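Local coordinates for nigritoxine (Vibrio nigripulchritudo, PDB 5M41), which is a bacterial toxin that acts on crustaceans and insects, at residues F228-T233 / F258-A263; N578-V583 / E627-K632; A605-I610 / F640-I645. One frame throughout, in Å; residues are numbered along the deposited sequence.

How the contacts relate
Running from the N terminus, the chain first closes contact 1, where helix 253-264 folds back onto the short strand 229-230 and the residues after it. That loop is complete long before the other two open. Contacts 2 and 3 cross: the chain passes through 578-583, 605-610, 627-632 and 640-645 in turn, so their segments alternate. Contact 2 joins the turn between strands 571-576 and 583-589 to helix 625-632. Contact 3 joins helix 603-614 to the loop before strand 649-652. Their centres lie about 12 Å apart and they touch, Phe582 packing on Tyr609. Contact 1 lies on the opposite side of the chain's centre, its centre about 52 and 53 Å from theirs.

Contact 1: residues F228-T233 / F258-A263; sequences FQLEFT and FDLLVA
Leu260 CD1 is the hub of this contact. Leu260 CD1 lies 3.5 Å from Phe232 CB and 3.8 Å from Leu230 CB, so one methyl bridges two residues of the segment 228-233. Against the backbone that links them, Leu260 CD1 sits 3.7 Å from Glu231 O. Leu230 points at the helix. Leu230 CD1 lies 3.6 Å from Leu260 O and 4.1 Å from Ala263 CB, one helical turn nearer the C-terminal end. Its CD2 comes just as close to the Ala263 methyl.

The torsions explain this reach. Leu260 has CG anti to its backbone N (chi1 179°). Its chi2 (143°) is well off a staggered value and also helps set CD1 between Leu230 and Phe232. Leu230 has CG anti to its own carbonyl carbon (chi1 -63°), which turns both methyls to the helix. The Phe232 ring passes Leu260 obliquely.

Behind this shell, Gln229 and Leu230 both pair with Val221, a classic beta bulge. Leu260 also touches Val221, so the helix packs on the neighbouring strand 221-223 as well. Phe232 lies against Tyr257 and against Ala211 and Ala215 of helix 206-215. On the helix, Asp259 forms salt bridges with Arg28 and Arg357.

No hydrogen bond crosses between the two segments. The CB of Glu231 points away from the helix. The contact is therefore apolar, methyls packed on side chains and backbone, with no directional bond to fix its register.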
# COMPACT_ATOMS: atom_id res chain seq x y z
N PHE A 228 -4.40 -25.00 23.75
CA PHE A 228 -5.48 -24.46 22.92
C PHE A 228 -5.32 -23.01 22.49
O PHE A 228 -6.31 -22.28 22.41
CB PHE A 228 -6.85 -24.62 23.61
CG PHE A 228 -6.98 -25.88 24.43
CD1 PHE A 228 -6.67 -27.12 23.89
CD2 PHE A 228 -7.43 -25.81 25.75
CE1 PHE A 228 -6.78 -28.28 24.65
CE2 PHE A 228 -7.55 -26.96 26.51
CZ PHE A 228 -7.24 -28.19 25.96
N GLN A 229 -4.10 -22.60 22.18
CA GLN A 229 -3.83 -21.19 21.91
C GLN A 229 -3.75 -20.85 20.42
O GLN A 229 -4.13 -19.77 20.01
CB GLN A 229 -2.54 -20.77 22.62
CG GLN A 229 -2.65 -20.88 24.13
CD GLN A 229 -3.74 -19.96 24.67
OE1 GLN A 229 -3.64 -18.77 24.53
NE2 GLN A 229 -4.80 -20.53 25.24
N LEU A 230 -3.31 -21.79 19.60
CA LEU A 230 -2.98 -21.44 18.24
C LEU A 230 -3.76 -22.29 17.26
O LEU A 230 -3.42 -23.45 17.03
CB LEU A 230 -1.45 -21.59 18.03
CG LEU A 230 -0.53 -20.69 18.86
CD1 LEU A 230 0.93 -21.13 18.71
CD2 LEU A 230 -0.68 -19.22 18.48
N GLU A 231 -4.81 -21.71 16.68
CA GLU A 231 -5.63 -22.40 15.70
C GLU A 231 -4.84 -22.66 14.42
O GLU A 231 -4.08 -21.81 14.00
CB GLU A 231 -6.84 -21.53 15.35
CG GLU A 231 -7.98 -22.28 14.66
CD GLU A 231 -9.08 -21.34 14.15
OE1 GLU A 231 -10.13 -21.83 13.67
OE2 GLU A 231 -8.91 -20.11 14.23
N PHE A 232 -5.02 -23.82 13.83
CA PHE A 232 -4.36 -24.14 12.58
C PHE A 232 -5.11 -25.24 11.84
O PHE A 232 -5.51 -26.24 12.43
CB PHE A 232 -2.93 -24.63 12.86
CG PHE A 232 -2.14 -24.95 11.62
CD1 PHE A 232 -1.66 -23.93 10.80
CD2 PHE A 232 -1.90 -26.26 11.25
CE1 PHE A 232 -0.94 -24.21 9.65
CE2 PHE A 232 -1.19 -26.56 10.09
CZ PHE A 232 -0.72 -25.53 9.29
N THR A 233 -5.29 -25.05 10.53
CA THR A 233 -5.86 -26.08 9.67
C THR A 233 -4.90 -26.38 8.52
O THR A 233 -4.06 -25.55 8.17
CB THR A 233 -7.21 -25.65 9.07
OG1 THR A 233 -7.00 -24.46 8.29
CG2 THR A 233 -8.22 -25.33 10.17
N PHE A 258 5.20 -22.38 9.69
CA PHE A 258 6.41 -21.94 10.35
C PHE A 258 6.15 -20.79 11.32
O PHE A 258 6.69 -20.80 12.42
CB PHE A 258 7.45 -21.52 9.33
CG PHE A 258 8.27 -22.67 8.81
CD1 PHE A 258 9.12 -23.39 9.67
CD2 PHE A 258 8.21 -23.04 7.47
CE1 PHE A 258 9.89 -24.45 9.18
CE2 PHE A 258 8.99 -24.08 6.97
CZ PHE A 258 9.84 -24.78 7.83
N ASP A 259 5.31 -19.83 10.93
CA ASP A 259 4.98 -18.70 11.80
C ASP A 259 4.32 -19.21 13.10
O ASP A 259 4.56 -18.70 14.19
CB ASP A 259 3.99 -17.75 11.12
CG ASP A 259 4.60 -16.93 9.98
OD1 ASP A 259 5.85 -16.93 9.80
OD2 ASP A 259 3.80 -16.30 9.23
N LEU A 260 3.44 -20.20 12.95
CA LEU A 260 2.76 -20.79 14.11
C LEU A 260 3.76 -21.46 15.07
O LEU A 260 3.64 -21.32 16.29
CB LEU A 260 1.69 -21.79 13.65
CG LEU A 260 0.96 -22.46 14.84
CD1 LEU A 260 -0.51 -22.69 14.55
CD2 LEU A 260 1.62 -23.79 15.23
N LEU A 261 4.71 -22.20 14.50
CA LEU A 261 5.73 -22.87 15.32
C LEU A 261 6.59 -21.86 16.10
O LEU A 261 6.96 -22.11 17.24
CB LEU A 261 6.64 -23.77 14.48
CG LEU A 261 6.00 -25.03 13.87
CD1 LEU A 261 6.97 -25.69 12.90
CD2 LEU A 261 5.63 -26.01 14.98
N VAL A 262 6.89 -20.73 15.47
CA VAL A 262 7.59 -19.65 16.18
C VAL A 262 6.68 -19.11 17.30
O VAL A 262 7.14 -18.94 18.43
CB VAL A 262 8.07 -18.54 15.23
CG1 VAL A 262 8.66 -17.35 16.01
CG2 VAL A 262 9.12 -19.08 14.24
N ALA A 263 5.42 -18.83 16.99
CA ALA A 263 4.50 -18.33 18.04
C ALA A 263 4.32 -19.33 19.16
O ALA A 263 4.11 -18.92 20.29
CB ALA A 263 3.13 -17.93 17.47

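Contact 2: residues N578-V583 / E627-K632; sequences NPYSFV and EWLVRK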
# COMPACT_ATOMS: atom_id res chain seq x y z
N ASN A 578 -5.59 25.78 -9.50
CA ASN A 578 -5.45 24.76 -8.41
C ASN A 578 -6.79 24.39 -7.81
O ASN A 578 -7.52 25.27 -7.32
CB ASN A 578 -4.55 25.28 -7.29
CG ASN A 578 -4.07 24.16 -6.37
OD1 ASN A 578 -4.87 23.35 -5.85
ND2 ASN A 578 -2.76 24.09 -6.17
N PRO A 579 -7.15 23.09 -7.82
CA PRO A 579 -8.50 22.77 -7.38
C PRO A 579 -8.72 22.93 -5.87
O PRO A 579 -9.84 22.90 -5.42
CB PRO A 579 -8.69 21.31 -7.82
CG PRO A 579 -7.32 20.75 -7.90
CD PRO A 579 -6.39 21.88 -8.23
N TYR A 580 -7.64 23.15 -5.11
CA TYR A 580 -7.72 23.39 -3.67
C TYR A 580 -7.64 24.87 -3.31
O TYR A 580 -7.37 25.22 -2.16
CB TYR A 580 -6.59 22.63 -2.95
CG TYR A 580 -6.71 21.13 -3.06
CD1 TYR A 580 -7.45 20.40 -2.13
CD2 TYR A 580 -6.06 20.43 -4.07
CE1 TYR A 580 -7.56 19.01 -2.22
CE2 TYR A 580 -6.14 19.05 -4.16
CZ TYR A 580 -6.90 18.35 -3.25
OH TYR A 580 -6.95 16.99 -3.39
N SER A 581 -7.80 25.74 -4.30
CA SER A 581 -7.75 27.18 -4.08
C SER A 581 -9.06 27.71 -3.53
O SER A 581 -10.13 27.46 -4.12
CB SER A 581 -7.47 27.90 -5.39
OG SER A 581 -7.60 29.30 -5.20
N PHE A 582 -8.98 28.48 -2.44
CA PHE A 582 -10.14 29.14 -1.81
C PHE A 582 -9.95 30.65 -1.77
O PHE A 582 -10.62 31.36 -0.99
CB PHE A 582 -10.41 28.57 -0.41
CG PHE A 582 -10.81 27.12 -0.43
CD1 PHE A 582 -12.14 26.76 -0.65
CD2 PHE A 582 -9.85 26.12 -0.29
CE1 PHE A 582 -12.50 25.42 -0.72
CE2 PHE A 582 -10.21 24.77 -0.37
CZ PHE A 582 -11.53 24.43 -0.58
N VAL A 583 -9.06 31.12 -2.64
CA VAL A 583 -8.75 32.55 -2.77
C VAL A 583 -8.71 32.98 -4.23
O VAL A 583 -8.63 32.15 -5.14
CB VAL A 583 -7.39 32.93 -2.11
CG1 VAL A 583 -7.42 32.69 -0.60
CG2 VAL A 583 -6.23 32.17 -2.76
N GLU A 627 -15.46 15.65 -6.97
CA GLU A 627 -16.64 16.29 -7.52
C GLU A 627 -16.90 17.58 -6.72
O GLU A 627 -17.21 18.63 -7.31
CB GLU A 627 -17.86 15.35 -7.47
CG GLU A 627 -17.77 14.19 -8.47
CD GLU A 627 -18.97 13.25 -8.44
OE1 GLU A 627 -19.76 13.26 -7.49
OE2 GLU A 627 -19.13 12.47 -9.39
N TRP A 628 -16.73 17.52 -5.40
CA TRP A 628 -17.00 18.68 -4.57
C TRP A 628 -16.13 19.85 -4.95
O TRP A 628 -16.61 20.99 -5.04
CB TRP A 628 -16.92 18.35 -3.07
CG TRP A 628 -17.43 19.47 -2.18
CD1 TRP A 628 -18.66 19.56 -1.54
CD2 TRP A 628 -16.73 20.71 -1.82
NE1 TRP A 628 -18.76 20.73 -0.82
CE2 TRP A 628 -17.64 21.47 -0.97
CE3 TRP A 628 -15.48 21.25 -2.13
CZ2 TRP A 628 -17.29 22.71 -0.44
CZ3 TRP A 628 -15.14 22.50 -1.59
CH2 TRP A 628 -16.03 23.21 -0.77
N LEU A 629 -14.84 19.59 -5.19
CA LEU A 629 -13.87 20.65 -5.48
C LEU A 629 -14.04 21.28 -6.87
O LEU A 629 -13.90 22.49 -7.04
CB LEU A 629 -12.43 20.12 -5.30
CG LEU A 629 -12.04 19.85 -3.84
CD1 LEU A 629 -10.80 18.97 -3.73
CD2 LEU A 629 -11.87 21.17 -3.08
N VAL A 630 -14.33 20.44 -7.85
CA VAL A 630 -14.62 20.91 -9.19
C VAL A 630 -15.88 21.78 -9.12
O VAL A 630 -15.90 22.87 -9.67
CB VAL A 630 -14.78 19.74 -10.19
CG1 VAL A 630 -15.39 20.21 -11.51
CG2 VAL A 630 -13.42 19.08 -10.45
N ARG A 631 -16.90 21.30 -8.40
CA ARG A 631 -18.17 22.03 -8.32
C ARG A 631 -18.04 23.36 -7.57
O ARG A 631 -18.82 24.29 -7.80
CB ARG A 631 -19.25 21.14 -7.70
CG ARG A 631 -20.64 21.75 -7.63
CD ARG A 631 -21.66 20.75 -7.12
NE ARG A 631 -21.25 20.14 -5.85
CZ ARG A 631 -21.03 18.84 -5.67
NH1 ARG A 631 -21.21 17.99 -6.67
NH2 ARG A 631 -20.65 18.38 -4.49
N LYS A 632 -17.05 23.47 -6.68
CA LYS A 632 -16.83 24.69 -5.89
C LYS A 632 -16.65 25.91 -6.80
O LYS A 632 -17.18 26.98 -6.50
CB LYS A 632 -15.65 24.50 -4.91
CG LYS A 632 -15.06 25.74 -4.23
CD LYS A 632 -13.82 26.23 -4.99
CE LYS A 632 -13.35 27.58 -4.48
NZ LYS A 632 -12.46 28.31 -5.43
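Lys632 starts with CG anti to its backbone N (chi1 166°), then bends sharply at chi2 (-97°) and runs out extended. That bend carries NZ to the turn at 578-583. Tyr580 and Phe582 each have CG anti to the carbonyl carbon. This brings the far ends of both rings to the helix, although the CB of Tyr580 points away from it. Trp628 has CG anti to its backbone N (chi1 -170°), which brings the six-membered part of the indole up to Phe582.

Lys632 NZ donates to Ser581 O at 2.8 Å, in the plane of the carbonyl. The same ammonium forms a salt bridge with Glu602, its strongest partner. Lys632 CE passes the Phe582 ring obliquely, 4.1 Å from Phe582 CD1. Phe582 CE1 meets Trp628 CZ3 edge to edge at 4.0 Å. Leu629 fills the middle with its two methyls. Leu629 CD1 is 3.6 Å from Tyr580 CE1, while Leu629 CD2 is 3.5 Å from Pro579 O and also reaches Phe582 CZ.

The segment 578-583 holds its own shape. Asn578 to Ser581 is a type I beta turn, with Ser581 N bonded to Asn578 O. Asn578 OD1 accepts from Tyr580 N at 2.9 Å, on a lone pair in the carbonyl plane, and this Asx turn probably helps hold the start of the bend. Asn578 ND2 is held in turn by Asn693 of helix 688-704. Pro579 packs on Phe550 and Leu554 of helix 546-555.

The contact seats the turn between two strands of the six-stranded sheet on helix 625-632. All of its touching residues are buried. The lysine charge would be costly there alone, but Glu602 probably offsets it, and the bond to Ser581 O probably helps point the ammonium at the turn.

Contact 3: residues A605-I610 / F640-I645; sequences AFLTYI and FDLKDI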
# COMPACT_ATOMS: atom_id res chain seq x y z
N ALA A 605 -16.91 28.77 1.19
CA ALA A 605 -16.38 27.63 0.43
C ALA A 605 -15.30 26.99 1.31
O ALA A 605 -15.30 25.77 1.48
CB ALA A 605 -15.81 28.06 -0.92
N PHE A 606 -14.42 27.84 1.85
CA PHE A 606 -13.33 27.40 2.71
C PHE A 606 -13.91 26.75 3.97
O PHE A 606 -13.52 25.63 4.32
CB PHE A 606 -12.41 28.59 3.08
CG PHE A 606 -11.20 28.20 3.93
CD1 PHE A 606 -10.09 27.55 3.35
CD2 PHE A 606 -11.17 28.47 5.30
CE1 PHE A 606 -8.98 27.20 4.13
CE2 PHE A 606 -10.07 28.12 6.07
CZ PHE A 606 -8.97 27.49 5.49
N LEU A 607 -14.86 27.43 4.60
CA LEU A 607 -15.51 26.91 5.82
C LEU A 607 -16.09 25.51 5.58
O LEU A 607 -15.83 24.58 6.37
CB LEU A 607 -16.60 27.86 6.36
CG LEU A 607 -17.44 27.39 7.55
CD1 LEU A 607 -16.56 27.03 8.76
CD2 LEU A 607 -18.54 28.39 7.94
N THR A 608 -16.84 25.36 4.50
CA THR A 608 -17.52 24.10 4.19
C THR A 608 -16.49 23.03 3.94
O THR A 608 -16.58 21.93 4.51
CB THR A 608 -18.47 24.22 2.98
OG1 THR A 608 -19.52 25.15 3.30
CG2 THR A 608 -19.12 22.86 2.67
N TYR A 609 -15.49 23.34 3.12
CA TYR A 609 -14.49 22.32 2.80
C TYR A 609 -13.77 21.86 4.07
O TYR A 609 -13.65 20.66 4.30
CB TYR A 609 -13.52 22.77 1.71
CG TYR A 609 -12.43 21.75 1.44
CD1 TYR A 609 -12.68 20.63 0.63
CD2 TYR A 609 -11.17 21.88 2.01
CE1 TYR A 609 -11.69 19.68 0.40
CE2 TYR A 609 -10.17 20.93 1.79
CZ TYR A 609 -10.44 19.84 0.98
OH TYR A 609 -9.44 18.90 0.75
N ILE A 610 -13.32 22.80 4.89
CA ILE A 610 -12.54 22.46 6.07
C ILE A 610 -13.38 21.67 7.09
O ILE A 610 -12.90 20.65 7.64
CB ILE A 610 -11.87 23.71 6.68
CG1 ILE A 610 -10.79 24.24 5.72
CG2 ILE A 610 -11.25 23.42 8.06
CD1 ILE A 610 -9.62 23.30 5.47
N PHE A 640 -23.10 27.34 -0.64
CA PHE A 640 -22.46 26.13 -0.09
C PHE A 640 -23.28 25.58 1.08
O PHE A 640 -24.12 26.30 1.62
CB PHE A 640 -21.02 26.42 0.36
CG PHE A 640 -20.10 26.75 -0.77
CD1 PHE A 640 -19.42 25.74 -1.44
CD2 PHE A 640 -19.90 28.06 -1.17
CE1 PHE A 640 -18.56 26.03 -2.49
CE2 PHE A 640 -19.04 28.38 -2.22
CZ PHE A 640 -18.38 27.36 -2.89
N ASP A 641 -23.04 24.33 1.47
CA ASP A 641 -23.77 23.71 2.60
C ASP A 641 -23.72 24.59 3.85
O ASP A 641 -24.70 24.70 4.59
CB ASP A 641 -23.21 22.33 2.92
CG ASP A 641 -23.93 21.66 4.09
OD1 ASP A 641 -25.07 21.18 3.90
OD2 ASP A 641 -23.35 21.59 5.20
N LEU A 642 -22.58 25.22 4.09
CA LEU A 642 -22.48 26.14 5.20
C LEU A 642 -22.53 27.56 4.68
O LEU A 642 -21.86 27.90 3.69
CB LEU A 642 -21.22 25.87 6.04
CG LEU A 642 -21.12 24.48 6.64
CD1 LEU A 642 -19.87 24.38 7.51
CD2 LEU A 642 -22.37 24.10 7.46
N LYS A 643 -23.34 28.38 5.34
CA LYS A 643 -23.59 29.75 4.90
C LYS A 643 -23.31 30.72 6.03
O LYS A 643 -23.67 31.90 5.95
CB LYS A 643 -25.03 29.89 4.41
CG LYS A 643 -25.51 28.73 3.55
CD LYS A 643 -26.89 29.01 2.98
CE LYS A 643 -27.13 28.29 1.65
NZ LYS A 643 -26.80 26.84 1.70
N ASP A 644 -22.66 30.24 7.08
CA ASP A 644 -22.50 31.01 8.32
C ASP A 644 -21.76 32.34 8.20
O ASP A 644 -22.07 33.27 8.94
CB ASP A 644 -21.82 30.15 9.39
CG ASP A 644 -22.58 28.87 9.64
OD1 ASP A 644 -23.57 28.92 10.42
OD2 ASP A 644 -22.21 27.83 9.05
N ILE A 645 -20.77 32.42 7.32
CA ILE A 645 -20.02 33.66 7.18
C ILE A 645 -20.77 34.59 6.24
O ILE A 645 -21.03 34.22 5.08
CB ILE A 645 -18.58 33.47 6.68
CG1 ILE A 645 -17.89 32.23 7.32
CG2 ILE A 645 -17.78 34.74 6.92
CD1 ILE A 645 -17.77 32.28 8.85
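One face of the Phe640 ring is covered by Ala605. Ala605 CB stands 3.7 Å from the centroid of the Phe640 ring, 27° off the normal, in a CH-pi contact offset toward the rim. The nearest ring atom is Phe640 CZ, 3.3 Å from Ala605 CB. Ala605 CA also lies close to the ring, and Lys632 of the neighbouring helix touches Phe640.

Beside the ring, Thr608 has OG1 anti to its carbonyl carbon (chi1 -63°), which turns the hydroxyl oxygen to the loop. Leu642 N donates to Thr608 OG1 at 3.2 Å, with a somewhat bent N-H...O angle of 146°. The same oxygen is hydrogen-bonded to Asn604 O one turn back, its strongest partner. Leu607 continues the packing: its CG lies 3.9 Å from Leu642 CD1, and its CD2 is 3.9 Å from Ile645 CG1.

The loop has further ties. Lys643 NZ bonds to Phe640 O at 2.7 Å, from above the carbonyl plane. Asp641 OD2 is bonded to Tyr622 OH, and Asn604 ND2 to Ile645 O.

Thus 640-645 crosses helix 603-614 at a steep angle. The buried Thr608 hydroxyl is satisfied twice, so the one hydrogen bond between the segments sits among apolar contacts.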